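Local structure of carbon dioxide concentrating mechanism protein CcmK (Synechococcus elongatus, 4OX6) at residues A[16-21]-A[59-65]; A[21-26]-A[86-92]. The protein probably forms hexameric tiles that build the protein shell of the carboxysome, the bacterial microcompartment that concentrates carbon dioxide around its enzymes. All coordinates share one frame; numbering follows the deposited sequence.

Contact 1. Residues A[16-21]-A[59-65]; sequences SQQAIG and VNIRGDV
In the four-stranded antiparallel sheet of the BMC domain, Arg62 on strand 56-63 folds back over its neighbour, strand 19-26, and grips the turn from which that strand starts. Its chain is bent at chi2 and chi3 (-63° and -64°), which turns the guanidinium edge toward two successive carbonyls. NH2 of Arg62 meets Gln18 O at 2.8 Å in a nearly straight bond lying in the guanidinium plane. NE of Arg62 reaches Ala19 O at 3.0 Å from above the carbonyl plane, while Gly63 N approaches the same oxygen from the opposite face, so that one buried acceptor serves two donors. An ST turn shapes the lead-in, Ser16 OG accepting from Gln18 N at 2.8 Å. Farther along, the strands pair in regular antiparallel register: Gly21 and Ile61 exchange two backbone bonds, and Ile61 CG1 lies 3.5 Å from Gly21 O, close over the glycine, which has no side chain in the way. On the face of Arg62, CD1 of Ile20 packs 3.7 Å from Arg62 CD, an aliphatic partner for the arginine's methylenes. Gln18 lays its amide beside bare Gly63, with OE1 3.4 Å from Gly63 CA, and a water links OE1 to Arg62 O. NH1 of Arg62 turns instead to a salt bridge with Glu101 and a bond to Ile106 O. With an alanine here, Gln18 O would probably lose its straight donor and Glu101 its counter-charge. On the other face Ala19 CB packs against the start of helix 65-81, meeting Val65 CB at 4.0 Å, and also touches Val68.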
ATOM      1  N   SER A  16      27.449 -14.023   7.987  1.00 24.68           N
ATOM      2  CA  SER A  16      28.196 -12.765   7.997  1.00 25.76           C
ATOM      3  C   SER A  16      28.923 -12.560   9.292  1.00 27.05           C
ATOM      4  O   SER A  16      28.496 -13.074  10.340  1.00 25.30           O
ATOM      5  CB  SER A  16      27.275 -11.568   7.756  1.00 26.62           C
ATOM      6  OG  SER A  16      27.982 -10.348   8.020  1.00 37.69           O
ATOM      7  N   GLN A  17      30.009 -11.787   9.213  1.00 28.78           N
ATOM      8  CA  GLN A  17      30.747 -11.328  10.368  1.00 32.92           C
ATOM      9  C   GLN A  17      29.934 -10.312  11.172  1.00 34.23           C
ATOM     10  O   GLN A  17      30.120 -10.223  12.409  1.00 33.87           O
ATOM     11  CB  GLN A  17      32.056 -10.663   9.900  1.00 37.24           C
ATOM     12  CG  GLN A  17      33.062 -11.593   9.269  1.00 39.87           C
ATOM     13  CD  GLN A  17      33.999 -12.163  10.311  1.00 45.85           C
ATOM     14  OE1 GLN A  17      35.191 -11.850  10.338  1.00 55.80           O
ATOM     15  NE2 GLN A  17      33.462 -12.998  11.187  1.00 48.87           N
ATOM     16  N   GLN A  18      29.057  -9.548  10.478  1.00 21.76           N
ATOM     17  CA  GLN A  18      28.273  -8.476  11.130  1.00 17.00           C
ATOM     18  C   GLN A  18      26.832  -8.800  11.462  1.00 13.83           C
ATOM     19  O   GLN A  18      25.994  -9.232  10.631  1.00 13.95           O
ATOM     20  CB  GLN A  18      28.387  -7.157  10.368  1.00 19.48           C
ATOM     21  CG  GLN A  18      29.826  -6.692  10.297  1.00 25.04           C
ATOM     22  CD  GLN A  18      29.950  -5.218  10.617  1.00 32.38           C
ATOM     23  OE1 GLN A  18      29.156  -4.412  10.131  1.00 31.24           O
ATOM     24  NE2 GLN A  18      30.892  -4.864  11.507  1.00 33.77           N
ATOM     25  N   ALA A  19      26.522  -8.535  12.717  1.00 10.66           N
ATOM     26  CA  ALA A  19      25.145  -8.613  13.193  1.00  9.70           C
ATOM     27  C   ALA A  19      24.221  -7.698  12.454  1.00  9.71           C
ATOM     28  O   ALA A  19      24.653  -6.681  11.885  1.00 10.70           O
ATOM     29  CB  ALA A  19      25.077  -8.254  14.669  1.00 11.88           C
ATOM     30  N   ILE A  20      22.936  -8.065  12.493  1.00 10.09           N
ATOM     31  CA  ILE A  20      21.856  -7.160  12.077  1.00  9.68           C
ATOM     32  C   ILE A  20      20.997  -6.825  13.246  1.00  9.92           C
ATOM     33  O   ILE A  20      20.568  -7.692  14.028  1.00 12.03           O
ATOM     34  CB  ILE A  20      21.039  -7.732  10.880  1.00 18.41           C
ATOM     35  CG1 ILE A  20      19.698  -6.945  10.606  1.00 16.50           C
ATOM     36  CG2 ILE A  20      20.689  -9.084  11.105  1.00 15.63           C
ATOM     37  CD1 ILE A  20      19.930  -5.698   9.801  1.00 26.49           C
ATOM     38  N   GLY A  21      20.670  -5.539  13.375  1.00  8.69           N
ATOM     39  CA  GLY A  21      19.607  -5.115  14.270  1.00  8.10           C
ATOM     40  C   GLY A  21      18.529  -4.457  13.416  1.00  9.04           C
ATOM     41  O   GLY A  21      18.842  -3.691  12.494  1.00  9.94           O
ATOM     42  N   VAL A  59      14.016   0.204  10.583  1.00  9.92           N
ATOM     43  CA  VAL A  59      15.392   0.614  10.244  1.00  8.85           C
ATOM     44  C   VAL A  59      16.312  -0.570  10.530  1.00  8.65           C
ATOM     45  O   VAL A  59      16.153  -1.256  11.540  1.00 10.17           O
ATOM     46  CB  VAL A  59      15.845   1.866  11.029  1.00 10.71           C
ATOM     47  CG1 VAL A  59      15.822   1.718  12.540  1.00  9.83           C
ATOM     48  CG2 VAL A  59      17.234   2.335  10.552  1.00 11.62           C
ATOM     49  N   ASN A  60      17.274  -0.778   9.657  1.00  7.98           N
ATOM     50  CA  ASN A  60      18.211  -1.908   9.715  1.00  8.85           C
ATOM     51  C   ASN A  60      19.615  -1.385   9.872  1.00  9.57           C
ATOM     52  O   ASN A  60      20.071  -0.480   9.127  1.00 10.12           O
ATOM     53  CB  ASN A  60      18.086  -2.689   8.421  1.00 10.51           C
ATOM     54  CG  ASN A  60      16.673  -3.204   8.229  1.00  9.58           C
ATOM     55  OD1 ASN A  60      16.141  -3.882   9.107  1.00 12.33           O
ATOM     56  ND2 ASN A  60      16.063  -2.865   7.103  1.00 10.92           N
ATOM     57  N   ILE A  61      20.303  -1.868  10.902  1.00  8.53           N
ATOM     58  CA  ILE A  61      21.677  -1.498  11.203  1.00 10.92           C
ATOM     59  C   ILE A  61      22.573  -2.736  11.193  1.00  9.29           C
ATOM     60  O   ILE A  61      22.137  -3.879  11.487  1.00 10.53           O
ATOM     61  CB  ILE A  61      21.773  -0.742  12.527  1.00  8.75           C
ATOM     62  CG1 ILE A  61      21.432  -1.612  13.744  1.00  9.22           C
ATOM     63  CG2 ILE A  61      20.940   0.530  12.501  1.00 10.41           C
ATOM     64  CD1 ILE A  61      21.833  -0.959  15.072  1.00 10.89           C
ATOM     65  N   ARG A  62      23.852  -2.503  10.949  1.00 10.22           N
ATOM     66  CA  ARG A  62      24.848  -3.570  10.956  1.00  9.32           C
ATOM     67  C   ARG A  62      26.047  -3.170  11.792  1.00 10.90           C
ATOM     68  O   ARG A  62      26.456  -2.015  11.780  1.00 11.27           O
ATOM     69  CB  ARG A  62      25.352  -3.904   9.559  1.00 11.09           C
ATOM     70  CG  ARG A  62      24.298  -4.263   8.535  1.00 11.55           C
ATOM     71  CD  ARG A  62      23.490  -5.550   8.850  1.00 10.03           C
ATOM     72  NE  ARG A  62      24.269  -6.772   8.873  1.00 12.08           N
ATOM     73  CZ  ARG A  62      24.626  -7.464   7.806  1.00 16.06           C
ATOM     74  NH1 ARG A  62      24.197  -7.163   6.617  1.00 14.27           N
ATOM     75  NH2 ARG A  62      25.344  -8.569   7.958  1.00 17.76           N
ATOM     76  N   GLY A  63      26.636  -4.133  12.488  1.00  9.98           N
ATOM     77  CA  GLY A  63      27.864  -3.900  13.229  1.00 11.75           C
ATOM     78  C   GLY A  63      28.198  -5.132  14.035  1.00 10.44           C
ATOM     79  O   GLY A  63      27.474  -6.148  13.927  1.00 11.00           O
ATOM     80  N   ASP A  64      29.279  -5.090  14.792  1.00 11.55           N
ATOM     81  CA  ASP A  64      29.541  -6.175  15.717  1.00 10.70           C
ATOM     82  C   ASP A  64      28.385  -6.291  16.692  1.00  9.34           C
ATOM     83  O   ASP A  64      27.762  -5.284  17.061  1.00 10.68           O
ATOM     84  CB  ASP A  64      30.818  -5.947  16.495  1.00 13.83           C
ATOM     85  CG  ASP A  64      32.035  -6.071  15.646  1.00 18.98           C
ATOM     86  OD1 ASP A  64      31.940  -6.527  14.484  1.00 22.13           O
ATOM     87  OD2 ASP A  64      33.105  -5.697  16.213  1.00 23.04           O
ATOM     88  N   VAL A  65      28.062  -7.507  17.176  1.00  9.57           N
ATOM     89  CA  VAL A  65      26.853  -7.653  17.965  1.00  9.36           C
ATOM     90  C   VAL A  65      26.855  -6.756  19.224  1.00 10.54           C
ATOM     91  O   VAL A  65      25.787  -6.236  19.606  1.00  9.77           O
ATOM     92  CB  VAL A  65      26.507  -9.122  18.308  1.00 13.05           C
ATOM     93  CG1 VAL A  65      27.404  -9.688  19.286  1.00 12.48           C
ATOM     94  CG2 VAL A  65      25.035  -9.227  18.758  1.00 13.46           C
TER
HETATM   95  O   HOH W   1      28.618 -10.026  15.066  1.00 23.92           O
HETATM   96  O   HOH W   2      29.165  -1.350  10.293  1.00 23.93           O

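Contact 2. Residues A[21-26]-A[86-92]; sequences GSLETK and TLETWVI
Leu23 and Leu87 cross at about a right angle on the helix-covered face of the sheet, CD1 of Leu87 resting 3.8 Å from CG of Leu23. Leu87 CD1 also lies against Glu24 O; branched apolar chains suit this face, where helix 65-81 brings Met72 to Leu23 and Ile76 to Leu87. The Trp90 side chain meets segment 21-26 through its CB, 3.4 Å from Ser22 O; its ring leads away to Ile76 and to Pro83 of a second subunit. Glu24 and Thr89 cross obliquely on the reverse face. Methyl CG2 of Thr89 sits 3.7 Å from Glu24 CB, leaving Thr89 OG1 to bond Pro83 O of the second subunit. The extended Glu24 chain carries its carboxylate on to a salt bridge with Arg56 and to the backbone N of Phe28 of that subunit, so a buried acid is satisfied on both oxygens. At Glu24 the antiparallel ladder is broken by a classic beta bulge: Glu88 and Thr89 both face Glu24, whose O takes Glu88 N at 2.9 Å and Thr89 N more weakly at 3.4 Å. The extra residue shifts the register by one, and Leu87 rather than Glu88 then pairs with Thr25. From the bulge itself, the Glu88 side chain bends at chi2 (-79°) and brings OE2 to the methylenes of Lys26, 3.5 Å from Lys26 CB. Opposite charges are near but not touching, NZ of Lys26 standing 4.9 Å from Glu88 OE2; that amine instead bonds Ser54 O, and Lys26 N donates to Thr86 O at 2.9 Å.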
ATOM      1  N   GLY A  21      20.670  -5.539  13.375  1.00  8.69           N
ATOM      2  CA  GLY A  21      19.607  -5.115  14.270  1.00  8.10           C
ATOM      3  C   GLY A  21      18.529  -4.457  13.416  1.00  9.04           C
ATOM      4  O   GLY A  21      18.842  -3.691  12.494  1.00  9.94           O
ATOM      5  N   SER A  22      17.275  -4.774  13.748  1.00  8.61           N
ATOM      6  CA  SER A  22      16.140  -4.148  13.044  1.00  7.59           C
ATOM      7  C   SER A  22      15.149  -3.737  14.087  1.00  8.25           C
ATOM      8  O   SER A  22      14.807  -4.454  14.968  1.00  9.31           O
ATOM      9  CB  SER A  22      15.528  -5.149  12.086  1.00  8.68           C
ATOM     10  OG  SER A  22      14.506  -4.559  11.257  1.00 10.03           O
ATOM     11  N   LEU A  23      14.684  -2.494  13.928  1.00  8.43           N
ATOM     12  CA  LEU A  23      13.729  -1.868  14.817  1.00  8.75           C
ATOM     13  C   LEU A  23      12.599  -1.243  14.045  1.00  7.92           C
ATOM     14  O   LEU A  23      12.868  -0.554  13.071  1.00  9.57           O
ATOM     15  CB  LEU A  23      14.480  -0.828  15.694  1.00  9.26           C
ATOM     16  CG  LEU A  23      13.655  -0.030  16.708  1.00 10.00           C
ATOM     17  CD1 LEU A  23      14.584   0.510  17.832  1.00 12.18           C
ATOM     18  CD2 LEU A  23      12.964   1.188  16.128  1.00  9.93           C
ATOM     19  N   GLU A  24      11.364  -1.466  14.486  1.00  8.27           N
ATOM     20  CA  GLU A  24      10.180  -1.001  13.746  1.00  8.30           C
ATOM     21  C   GLU A  24       9.281  -0.168  14.651  1.00  8.18           C
ATOM     22  O   GLU A  24       9.022  -0.530  15.806  1.00  9.03           O
ATOM     23  CB  GLU A  24       9.408  -2.224  13.197  1.00  7.78           C
ATOM     24  CG  GLU A  24       8.191  -1.908  12.339  1.00  7.04           C
ATOM     25  CD  GLU A  24       7.688  -3.130  11.642  1.00 11.21           C
ATOM     26  OE1 GLU A  24       8.515  -3.870  11.065  1.00 10.84           O
ATOM     27  OE2 GLU A  24       6.450  -3.316  11.623  1.00 10.68           O
ATOM     28  N   THR A  25       8.866   0.978  14.125  1.00  9.60           N
ATOM     29  CA  THR A  25       7.933   1.936  14.770  1.00  9.00           C
ATOM     30  C   THR A  25       6.676   2.115  13.972  1.00 10.59           C
ATOM     31  O   THR A  25       6.643   1.845  12.756  1.00 11.23           O
ATOM     32  CB  THR A  25       8.565   3.337  14.932  1.00  9.61           C
ATOM     33  OG1 THR A  25       8.911   3.856  13.661  1.00 10.13           O
ATOM     34  CG2 THR A  25       9.830   3.280  15.766  1.00 10.07           C
ATOM     35  N   LYS A  26       5.633   2.598  14.639  1.00  9.06           N
ATOM     36  CA  LYS A  26       4.529   3.228  13.950  1.00  9.15           C
ATOM     37  C   LYS A  26       4.808   4.718  13.930  1.00  9.90           C
ATOM     38  O   LYS A  26       5.005   5.371  14.977  1.00 10.32           O
ATOM     39  CB  LYS A  26       3.184   2.912  14.609  1.00 13.51           C
ATOM     40  CG  LYS A  26       1.974   3.391  13.799  1.00 17.47           C
ATOM     41  CD  LYS A  26       0.663   2.892  14.324  1.00 24.64           C
ATOM     42  CE  LYS A  26       0.379   1.475  13.849  1.00 33.77           C
ATOM     43  NZ  LYS A  26      -0.284   1.532  12.515  1.00 43.50           N
ATOM     44  N   THR A  86       5.352   5.136  18.463  1.00 15.42           N
ATOM     45  CA  THR A  86       5.120   3.811  19.058  1.00 16.41           C
ATOM     46  C   THR A  86       6.208   2.847  18.613  1.00 13.69           C
ATOM     47  O   THR A  86       6.416   2.696  17.409  1.00 14.48           O
ATOM     48  CB  THR A  86       3.741   3.236  18.647  1.00 19.23           C
ATOM     49  OG1 THR A  86       2.729   4.130  19.139  1.00 24.30           O
ATOM     50  CG2 THR A  86       3.530   1.855  19.259  1.00 22.04           C
ATOM     51  N   LEU A  87       6.907   2.223  19.566  1.00 11.51           N
ATOM     52  CA  LEU A  87       7.788   1.090  19.239  1.00 11.63           C
ATOM     53  C   LEU A  87       6.954  -0.174  19.044  1.00 12.61           C
ATOM     54  O   LEU A  87       6.143  -0.514  19.896  1.00 13.61           O
ATOM     55  CB  LEU A  87       8.792   0.891  20.341  1.00 12.04           C
ATOM     56  CG  LEU A  87       9.761  -0.269  20.219  1.00 11.28           C
ATOM     57  CD1 LEU A  87      10.679  -0.115  19.033  1.00 13.65           C
ATOM     58  CD2 LEU A  87      10.545  -0.451  21.528  1.00 16.25           C
ATOM     59  N   GLU A  88       7.145  -0.869  17.931  1.00  9.69           N
ATOM     60  CA  GLU A  88       6.391  -2.076  17.638  1.00  8.88           C
ATOM     61  C   GLU A  88       7.120  -3.368  17.868  1.00 11.57           C
ATOM     62  O   GLU A  88       6.545  -4.283  18.476  1.00 11.98           O
ATOM     63  CB  GLU A  88       5.849  -2.070  16.209  1.00 11.13           C
ATOM     64  CG  GLU A  88       4.900  -0.872  15.906  1.00 11.16           C
ATOM     65  CD  GLU A  88       3.521  -1.053  16.426  1.00 16.34           C
ATOM     66  OE1 GLU A  88       3.233  -1.940  17.219  1.00 17.03           O
ATOM     67  OE2 GLU A  88       2.623  -0.237  16.026  1.00 18.14           O
ATOM     68  N   THR A  89       8.344  -3.492  17.383  1.00  9.25           N
ATOM     69  CA  THR A  89       9.059  -4.774  17.426  1.00  9.80           C
ATOM     70  C   THR A  89      10.524  -4.520  17.092  1.00  9.39           C
ATOM     71  O   THR A  89      10.839  -3.532  16.428  1.00  9.74           O
ATOM     72  CB  THR A  89       8.404  -5.777  16.439  1.00 10.22           C
ATOM     73  OG1 THR A  89       9.165  -6.982  16.337  1.00  9.68           O
ATOM     74  CG2 THR A  89       8.257  -5.235  15.013  1.00 10.41           C
ATOM     75  N   TRP A  90      11.423  -5.379  17.573  1.00  8.89           N
ATOM     76  CA  TRP A  90      12.849  -5.262  17.262  1.00  8.14           C
ATOM     77  C   TRP A  90      13.493  -6.639  17.342  1.00  8.64           C
ATOM     78  O   TRP A  90      12.955  -7.562  17.984  1.00  9.34           O
ATOM     79  CB  TRP A  90      13.581  -4.238  18.160  1.00  8.46           C
ATOM     80  CG  TRP A  90      13.531  -4.589  19.629  1.00  9.83           C
ATOM     81  CD1 TRP A  90      12.561  -4.229  20.529  1.00 14.48           C
ATOM     82  CD2 TRP A  90      14.453  -5.339  20.308  1.00 12.05           C
ATOM     83  NE1 TRP A  90      12.859  -4.752  21.754  1.00 14.70           N
ATOM     84  CE2 TRP A  90      14.028  -5.428  21.658  1.00 10.72           C
ATOM     85  CE3 TRP A  90      15.613  -5.954  19.923  1.00 13.94           C
ATOM     86  CZ2 TRP A  90      14.783  -6.136  22.640  1.00 13.80           C
ATOM     87  CZ3 TRP A  90      16.368  -6.687  20.882  1.00 15.85           C
ATOM     88  CH2 TRP A  90      15.934  -6.749  22.244  1.00 17.06           C
ATOM     89  N   VAL A  91      14.652  -6.776  16.709  1.00  7.96           N
ATOM     90  CA  VAL A  91      15.417  -8.014  16.821  1.00  7.82           C
ATOM     91  C   VAL A  91      16.883  -7.704  16.638  1.00  8.10           C
ATOM     92  O   VAL A  91      17.273  -6.754  15.960  1.00  8.82           O
ATOM     93  CB  VAL A  91      14.955  -9.056  15.759  1.00  9.75           C
ATOM     94  CG1 VAL A  91      15.470  -8.770  14.431  1.00  8.87           C
ATOM     95  CG2 VAL A  91      15.291 -10.516  16.154  1.00 10.37           C
ATOM     96  N   ILE A  92      17.708  -8.560  17.224  1.00  9.01           N
ATOM     97  CA  ILE A  92      19.132  -8.598  16.946  1.00  9.86           C
ATOM     98  C   ILE A  92      19.529 -10.027  16.543  1.00  9.13           C
ATOM     99  O   ILE A  92      19.243 -10.981  17.323  1.00 10.43           O
ATOM    100  CB  ILE A  92      19.980  -8.181  18.182  1.00  9.39           C
ATOM    101  CG1 ILE A  92      19.727  -6.718  18.471  1.00  9.86           C
ATOM    102  CG2 ILE A  92      21.456  -8.334  17.884  1.00  9.55           C
ATOM    103  CD1 ILE A  92      20.248  -6.292  19.811  1.00 11.73           C
TER

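From the N terminus the chain enters strand 19-26, whose first three residues belong to contact 1 and whose remainder, from Gly21, to contact 2, Gly21 belonging to both. After helix 28-39 and strand 45-53, strand 56-63 returns beside it, and contact 1 closes that loop. Helix 65-81 then leads to strand 86-93, which lies along the other edge of strand 19-26; contact 2 closes this longer loop. The two closures cross, since their segments alternate along the chain. Strand 19-26 is thus an inner strand, flanked by 56-63 and 86-93. Asn60 OD1 and Ser22 OG, 2.8 Å apart, join the two contacts, as does packing of Val65 against Ile92.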